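Local atomic coordinates of lipoprotein (Burkholderia cenocepacia, PDB entry 4QHQ), a protein that binds methionine in a cleft between two lobes and probably serves as the substrate-binding lipoprotein of a methionine ABC transporter. Residues A[158-163]-A[169-174]; A[111-116]-A[195-200]. One frame throughout, in Å; residues are numbered along the deposited sequence.

Contact 1: residues A[158-163]-A[169-174]; sequences QLPRVL and AVINTN. With MET (methionine), chain B.
Ile171 is the apolar side chain on which most of this contact turns. Its CG1 lies 3.8 Å from CB of Leu159. The Ile171 and Pro160 side chains cross obliquely, with Ile171 CG2 4.0 Å from Pro160 CG. Ile171 CD1 meets CD1 of Leu163 tip to tip at 4.0 Å. Ile171 CG1 stands anti to the carbonyl carbon (chi1 -52°), and the extended chain beyond it carries CD1 on to the backbone of Pro160. Two residues earlier on the same side of the strand, Ala169 CB touches the other branch of Leu163, CD2, at 4.0 Å.

Leu159 also packs on the strand backbone: its CD1 methyl sits 3.3 Å from the carbonyl O of Val170, a buried oxygen with no polar partner in the model. Within 158-163, backbone bonds from Arg161 N to Gln158 O and from Val162 N to Leu159 O hold the turn.

Val170 points to the other side of the sheet, onto helix 108-120. Past the strand, Asn172 and Asn174 belong to the methionine pocket, and Asn174 OD1 is bonded to Tyr38 OH. A 3-10 turn thus packs on a central strand of an alpha/beta lobe whose end opens into the ligand site, as in periplasmic binding proteins.

Contact 2: residues A[111-116]-A[195-200]; sequences ENRALL and SPYANL. With MET (methionine), chain B.
Arg113, on helix 108-120, faces Tyr197, in the loop that leads into strand 199-204. Their CA atoms are the nearest across the two segments, yet 8.8 Å apart, so side chains bridge the gap. Backbone bonds from Leu115 N to Glu111 O and from Leu116 N to Asn112 O keep the helix regular. In the loop, Ser195 OG accepts from Tyr197 N, an ST turn.

The Arg113 chain is extended along its whole length and slides over one face of the Tyr197 ring in the opposite direction to the tyrosine. Its CD sits 3.6 Å from the ring centroid, almost on the normal, a CH-pi contact. The guanidinium lies flat on the ring, with planes at 18° and centres 4.3 Å apart. Pro196 CG covers the opposite ring face, toward the rim.

The stacked group presents its edge to the ligand. Arg113 NH1 donates to methionine OXT at 2.8 Å, with the ligand carboxylate carbon near the guanidinium plane. Arg113 NH2 also forms a salt bridge with Glu191. Asn199 binds both charged groups on the ligand's alpha carbon: ND2 donates to methionine O at 2.8 Å, and OD1 accepts from methionine N at 2.8 Å.

Two waters complete the contact. One joins Asn112 ND2 to Tyr197 OH, while Asn112 OD1 is bonded to Ala137 N. The other lies between Arg113 NH2, Tyr197 O and methionine O.

Stacking and the salt bridge together should limit rotation of the guanidinium. Its positive charge probably offsets the ligand carboxylate, and Asn199 adds a neutral donor and acceptor for the two charged groups of a free amino acid.

In the fold
Contacts 1 and 2 have centres about 15 Å apart and meet at the bound methionine. Contact 1 lies along the chain between the two segments of contact 2. The two also touch directly. Val170 CG1 packs 3.6 Å from Ala114 CB, which seats helix 108-120 on strand 168-171. Nearer the ligand, the side chain of Asn172 packs beside the Arg113 guanidinium. Segments 158-163, 169-174 and 111-116 gather round the five-stranded sheet, while strand 199-204 belongs to the six-stranded one. The methionine therefore lies between residues carried by both sheets. This is consistent with the cleft of a two-lobed binding protein, with Tyr38 and His57 also lining the pocket.

Contact 1: residues A[158-163]-A[169-174]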
loop_
_atom_site.group_PDB
_atom_site.type_symbol
_atom_site.label_atom_id
_atom_site.label_comp_id
_atom_site.label_asym_id
_atom_site.label_seq_id
_atom_site.Cartn_x
_atom_site.Cartn_y
_atom_site.Cartn_z
ATOM N N GLN A 158 -7.940 -8.311 -4.789
ATOM C CA GLN A 158 -8.303 -9.366 -5.737
ATOM C C GLN A 158 -7.328 -9.491 -6.901
ATOM O O GLN A 158 -7.323 -10.509 -7.598
ATOM C CB GLN A 158 -9.717 -9.157 -6.291
ATOM C CG GLN A 158 -10.829 -9.061 -5.261
ATOM C CD GLN A 158 -11.002 -10.324 -4.433
ATOM O OE1 GLN A 158 -10.566 -11.409 -4.821
ATOM N NE2 GLN A 158 -11.646 -10.183 -3.280
ATOM N N LEU A 159 -6.519 -8.458 -7.129
ATOM C CA LEU A 159 -5.648 -8.400 -8.306
ATOM C C LEU A 159 -4.730 -9.611 -8.559
ATOM O O LEU A 159 -4.622 -10.042 -9.716
ATOM C CB LEU A 159 -4.874 -7.078 -8.325
ATOM C CG LEU A 159 -5.775 -5.875 -8.641
ATOM C CD1 LEU A 159 -5.101 -4.554 -8.290
ATOM C CD2 LEU A 159 -6.215 -5.880 -10.101
ATOM N N PRO A 160 -4.085 -10.164 -7.505
ATOM C CA PRO A 160 -3.258 -11.347 -7.789
ATOM C C PRO A 160 -4.061 -12.502 -8.365
ATOM O O PRO A 160 -3.528 -13.295 -9.150
ATOM C CB PRO A 160 -2.718 -11.739 -6.411
ATOM C CG PRO A 160 -2.705 -10.469 -5.634
ATOM C CD PRO A 160 -3.887 -9.674 -6.124
ATOM N N ARG A 161 -5.339 -12.582 -8.001
ATOM C CA ARG A 161 -6.175 -13.691 -8.433
ATOM C C ARG A 161 -6.881 -13.492 -9.777
ATOM O O ARG A 161 -7.710 -14.308 -10.161
ATOM C CB ARG A 161 -7.164 -14.080 -7.330
ATOM C CG ARG A 161 -6.450 -14.654 -6.116
ATOM C CD ARG A 161 -7.408 -15.126 -5.025
ATOM N NE ARG A 161 -8.158 -14.038 -4.387
ATOM C CZ ARG A 161 -7.635 -13.154 -3.542
ATOM N NH1 ARG A 161 -6.341 -13.205 -3.242
ATOM N NH2 ARG A 161 -8.403 -12.212 -2.993
ATOM N N VAL A 162 -6.530 -12.430 -10.500
ATOM C CA VAL A 162 -6.989 -12.290 -11.888
ATOM C C VAL A 162 -5.836 -12.314 -12.892
ATOM O O VAL A 162 -6.050 -12.137 -14.088
ATOM C CB VAL A 162 -7.833 -11.006 -12.123
ATOM C CG1 VAL A 162 -9.020 -10.946 -11.156
ATOM C CG2 VAL A 162 -6.970 -9.753 -12.025
ATOM N N LEU A 163 -4.620 -12.543 -12.405
ATOM C CA LEU A 163 -3.446 -12.557 -13.277
ATOM C C LEU A 163 -3.547 -13.515 -14.459
ATOM O O LEU A 163 -2.994 -13.240 -15.524
ATOM C CB LEU A 163 -2.182 -12.851 -12.478
ATOM C CG LEU A 163 -1.564 -11.585 -11.891
ATOM C CD1 LEU A 163 -0.370 -11.924 -11.014
ATOM C CD2 LEU A 163 -1.146 -10.621 -13.011
ATOM N N ALA A 169 -1.133 -6.550 -14.578
ATOM C CA ALA A 169 -1.851 -5.902 -13.487
ATOM C C ALA A 169 -0.886 -5.113 -12.631
ATOM O O ALA A 169 0.250 -5.528 -12.434
ATOM C CB ALA A 169 -2.573 -6.925 -12.627
ATOM N N VAL A 170 -1.347 -3.974 -12.135
ATOM C CA VAL A 170 -0.570 -3.197 -11.174
ATOM C C VAL A 170 -1.069 -3.606 -9.790
ATOM O O VAL A 170 -2.261 -3.460 -9.489
ATOM C CB VAL A 170 -0.751 -1.691 -11.382
ATOM C CG1 VAL A 170 0.088 -0.924 -10.349
ATOM C CG2 VAL A 170 -0.367 -1.294 -12.802
ATOM N N ILE A 171 -0.175 -4.151 -8.967
ATOM C CA ILE A 171 -0.579 -4.796 -7.713
ATOM C C ILE A 171 0.231 -4.278 -6.540
ATOM O O ILE A 171 1.462 -4.261 -6.588
ATOM C CB ILE A 171 -0.401 -6.333 -7.781
ATOM C CG1 ILE A 171 -1.097 -6.913 -9.017
ATOM C CG2 ILE A 171 -0.928 -7.017 -6.513
ATOM C CD1 ILE A 171 -0.988 -8.431 -9.114
ATOM N N ASN A 172 -0.474 -3.817 -5.509
ATOM C CA ASN A 172 0.171 -3.394 -4.260
ATOM C C ASN A 172 1.078 -4.472 -3.698
ATOM O O ASN A 172 0.746 -5.650 -3.689
ATOM C CB ASN A 172 -0.864 -2.999 -3.206
ATOM C CG ASN A 172 -1.627 -1.746 -3.572
ATOM O OD1 ASN A 172 -1.228 -0.618 -3.218
ATOM N ND2 ASN A 172 -2.731 -1.926 -4.266
ATOM N N THR A 173 2.234 -4.051 -3.214
ATOM C CA THR A 173 3.255 -4.991 -2.788
ATOM C C THR A 173 2.797 -5.952 -1.676
ATOM O O THR A 173 3.148 -7.121 -1.708
ATOM C CB THR A 173 4.551 -4.244 -2.453
ATOM O OG1 THR A 173 5.134 -3.783 -3.681
ATOM C CG2 THR A 173 5.529 -5.127 -1.717
ATOM N N ASN A 174 1.985 -5.487 -0.722
ATOM C CA ASN A 174 1.530 -6.396 0.342
ATOM C C ASN A 174 0.758 -7.586 -0.236
ATOM O O ASN A 174 0.955 -8.723 0.180
ATOM C CB ASN A 174 0.720 -5.663 1.419
ATOM C CG ASN A 174 -0.562 -5.078 0.894
ATOM O OD1 ASN A 174 -0.556 -4.065 0.192
ATOM N ND2 ASN A 174 -1.676 -5.723 1.211
HETATM N N MET B . 1.083 -1.365 1.805
HETATM C CA MET B . 0.333 -0.754 0.707
HETATM C C MET B . 1.266 -0.071 -0.269
HETATM O O MET B . 2.218 0.568 0.166
HETATM C CB MET B . -0.678 0.248 1.276
HETATM C CG MET B . -1.561 0.923 0.210
HETATM S SD MET B . -2.691 2.137 0.927
HETATM C CE MET B . -3.794 1.085 1.874
HETATM O OXT MET B . 1.097 -0.169 -1.497
#

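Contact 2: residues A[111-116]-A[195-200]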
loop_
_atom_site.group_PDB
_atom_site.type_symbol
_atom_site.label_atom_id
_atom_site.label_comp_id
_atom_site.label_asym_id
_atom_site.label_seq_id
_atom_site.Cartn_x
_atom_site.Cartn_y
_atom_site.Cartn_z
ATOM N N GLU A 111 -5.572 3.638 -7.304
ATOM C CA GLU A 111 -5.897 3.659 -8.719
ATOM C C GLU A 111 -5.083 4.776 -9.367
ATOM O O GLU A 111 -4.445 4.579 -10.400
ATOM C CB GLU A 111 -7.390 3.888 -8.975
ATOM C CG GLU A 111 -7.649 4.092 -10.455
ATOM C CD GLU A 111 -9.055 3.786 -10.909
ATOM O OE1 GLU A 111 -9.948 3.486 -10.097
ATOM O OE2 GLU A 111 -9.270 3.837 -12.137
ATOM N N ASN A 112 -5.099 5.948 -8.746
ATOM C CA ASN A 112 -4.321 7.077 -9.222
ATOM C C ASN A 112 -2.844 6.717 -9.329
ATOM O O ASN A 112 -2.195 6.977 -10.351
ATOM C CB ASN A 112 -4.516 8.276 -8.302
ATOM C CG ASN A 112 -3.776 9.499 -8.783
ATOM O OD1 ASN A 112 -4.108 10.059 -9.823
ATOM N ND2 ASN A 112 -2.775 9.927 -8.021
ATOM N N ARG A 113 -2.336 6.081 -8.287
ATOM C CA ARG A 113 -0.959 5.639 -8.236
ATOM C C ARG A 113 -0.615 4.700 -9.392
ATOM O O ARG A 113 0.427 4.846 -10.053
ATOM C CB ARG A 113 -0.742 4.917 -6.916
ATOM C CG ARG A 113 0.650 4.353 -6.715
ATOM C CD ARG A 113 0.670 3.619 -5.398
ATOM N NE ARG A 113 2.018 3.250 -4.996
ATOM C CZ ARG A 113 2.296 2.561 -3.900
ATOM N NH1 ARG A 113 1.300 2.141 -3.120
ATOM N NH2 ARG A 113 3.554 2.286 -3.586
ATOM N N ALA A 114 -1.480 3.718 -9.625
ATOM C CA ALA A 114 -1.281 2.759 -10.719
ATOM C C ALA A 114 -1.279 3.432 -12.085
ATOM O O ALA A 114 -0.459 3.102 -12.933
ATOM C CB ALA A 114 -2.353 1.688 -10.670
ATOM N N LEU A 115 -2.205 4.361 -12.296
ATOM C CA LEU A 115 -2.314 5.027 -13.585
ATOM C C LEU A 115 -1.107 5.931 -13.824
ATOM O O LEU A 115 -0.642 6.070 -14.960
ATOM C CB LEU A 115 -3.624 5.813 -13.670
ATOM C CG LEU A 115 -4.867 4.924 -13.712
ATOM C CD1 LEU A 115 -6.128 5.761 -13.799
ATOM C CD2 LEU A 115 -4.785 3.963 -14.889
ATOM N N LEU A 116 -0.595 6.533 -12.752
ATOM C CA LEU A 116 0.614 7.346 -12.860
ATOM C C LEU A 116 1.816 6.487 -13.246
ATOM O O LEU A 116 2.636 6.900 -14.070
ATOM C CB LEU A 116 0.903 8.083 -11.554
ATOM C CG LEU A 116 -0.043 9.223 -11.192
ATOM C CD1 LEU A 116 0.306 9.783 -9.822
ATOM C CD2 LEU A 116 0.020 10.308 -12.242
ATOM N N SER A 195 8.586 8.370 -4.238
ATOM C CA SER A 195 7.147 8.519 -4.389
ATOM C C SER A 195 6.574 8.975 -3.049
ATOM O O SER A 195 7.259 8.920 -2.023
ATOM C CB SER A 195 6.523 7.181 -4.774
ATOM O OG SER A 195 6.322 6.387 -3.613
ATOM N N PRO A 196 5.311 9.418 -3.046
ATOM C CA PRO A 196 4.718 9.851 -1.774
ATOM C C PRO A 196 4.063 8.712 -0.991
ATOM O O PRO A 196 3.280 8.992 -0.092
ATOM C CB PRO A 196 3.645 10.845 -2.220
ATOM C CG PRO A 196 3.227 10.342 -3.569
ATOM C CD PRO A 196 4.482 9.800 -4.207
ATOM N N TYR A 197 4.407 7.468 -1.275
ATOM C CA TYR A 197 3.640 6.341 -0.742
ATOM C C TYR A 197 4.238 5.586 0.452
ATOM O O TYR A 197 3.921 4.408 0.677
ATOM C CB TYR A 197 3.265 5.379 -1.887
ATOM C CG TYR A 197 2.486 6.095 -2.954
ATOM C CD1 TYR A 197 1.176 6.491 -2.734
ATOM C CD2 TYR A 197 3.066 6.398 -4.190
ATOM C CE1 TYR A 197 0.460 7.185 -3.697
ATOM C CE2 TYR A 197 2.350 7.083 -5.160
ATOM C CZ TYR A 197 1.050 7.468 -4.914
ATOM O OH TYR A 197 0.328 8.144 -5.860
ATOM N N ALA A 198 5.060 6.260 1.253
ATOM C CA ALA A 198 5.514 5.635 2.495
ATOM C C ALA A 198 4.318 5.271 3.349
ATOM O O ALA A 198 3.376 6.048 3.482
ATOM C CB ALA A 198 6.447 6.555 3.281
ATOM N N ASN A 199 4.379 4.097 3.948
ATOM C CA ASN A 199 3.306 3.655 4.816
ATOM C C ASN A 199 3.495 4.247 6.218
ATOM O O ASN A 199 4.560 4.786 6.533
ATOM C CB ASN A 199 3.256 2.124 4.866
ATOM C CG ASN A 199 2.635 1.506 3.631
ATOM O OD1 ASN A 199 2.010 0.461 3.725
ATOM N ND2 ASN A 199 2.820 2.129 2.460
ATOM N N LEU A 200 2.473 4.132 7.062
ATOM C CA LEU A 200 2.485 4.860 8.322
ATOM C C LEU A 200 1.663 4.149 9.394
ATOM O O LEU A 200 0.815 3.291 9.122
ATOM C CB LEU A 200 1.970 6.288 8.083
ATOM C CG LEU A 200 0.562 6.457 7.489
ATOM C CD1 LEU A 200 -0.545 6.419 8.534
ATOM C CD2 LEU A 200 0.417 7.723 6.697
HETATM N N MET B . 1.083 -1.365 1.805
HETATM C CA MET B . 0.333 -0.754 0.707
HETATM C C MET B . 1.266 -0.071 -0.269
HETATM O O MET B . 2.218 0.568 0.166
HETATM C CB MET B . -0.678 0.248 1.276
HETATM C CG MET B . -1.561 0.923 0.210
HETATM S SD MET B . -2.691 2.137 0.927
HETATM C CE MET B . -3.794 1.085 1.874
HETATM O OXT MET B . 1.097 -0.169 -1.497
HETATM O O HOH W 1 -2.205 8.542 -5.398
HETATM O O HOH W 2 4.425 2.043 -0.669
#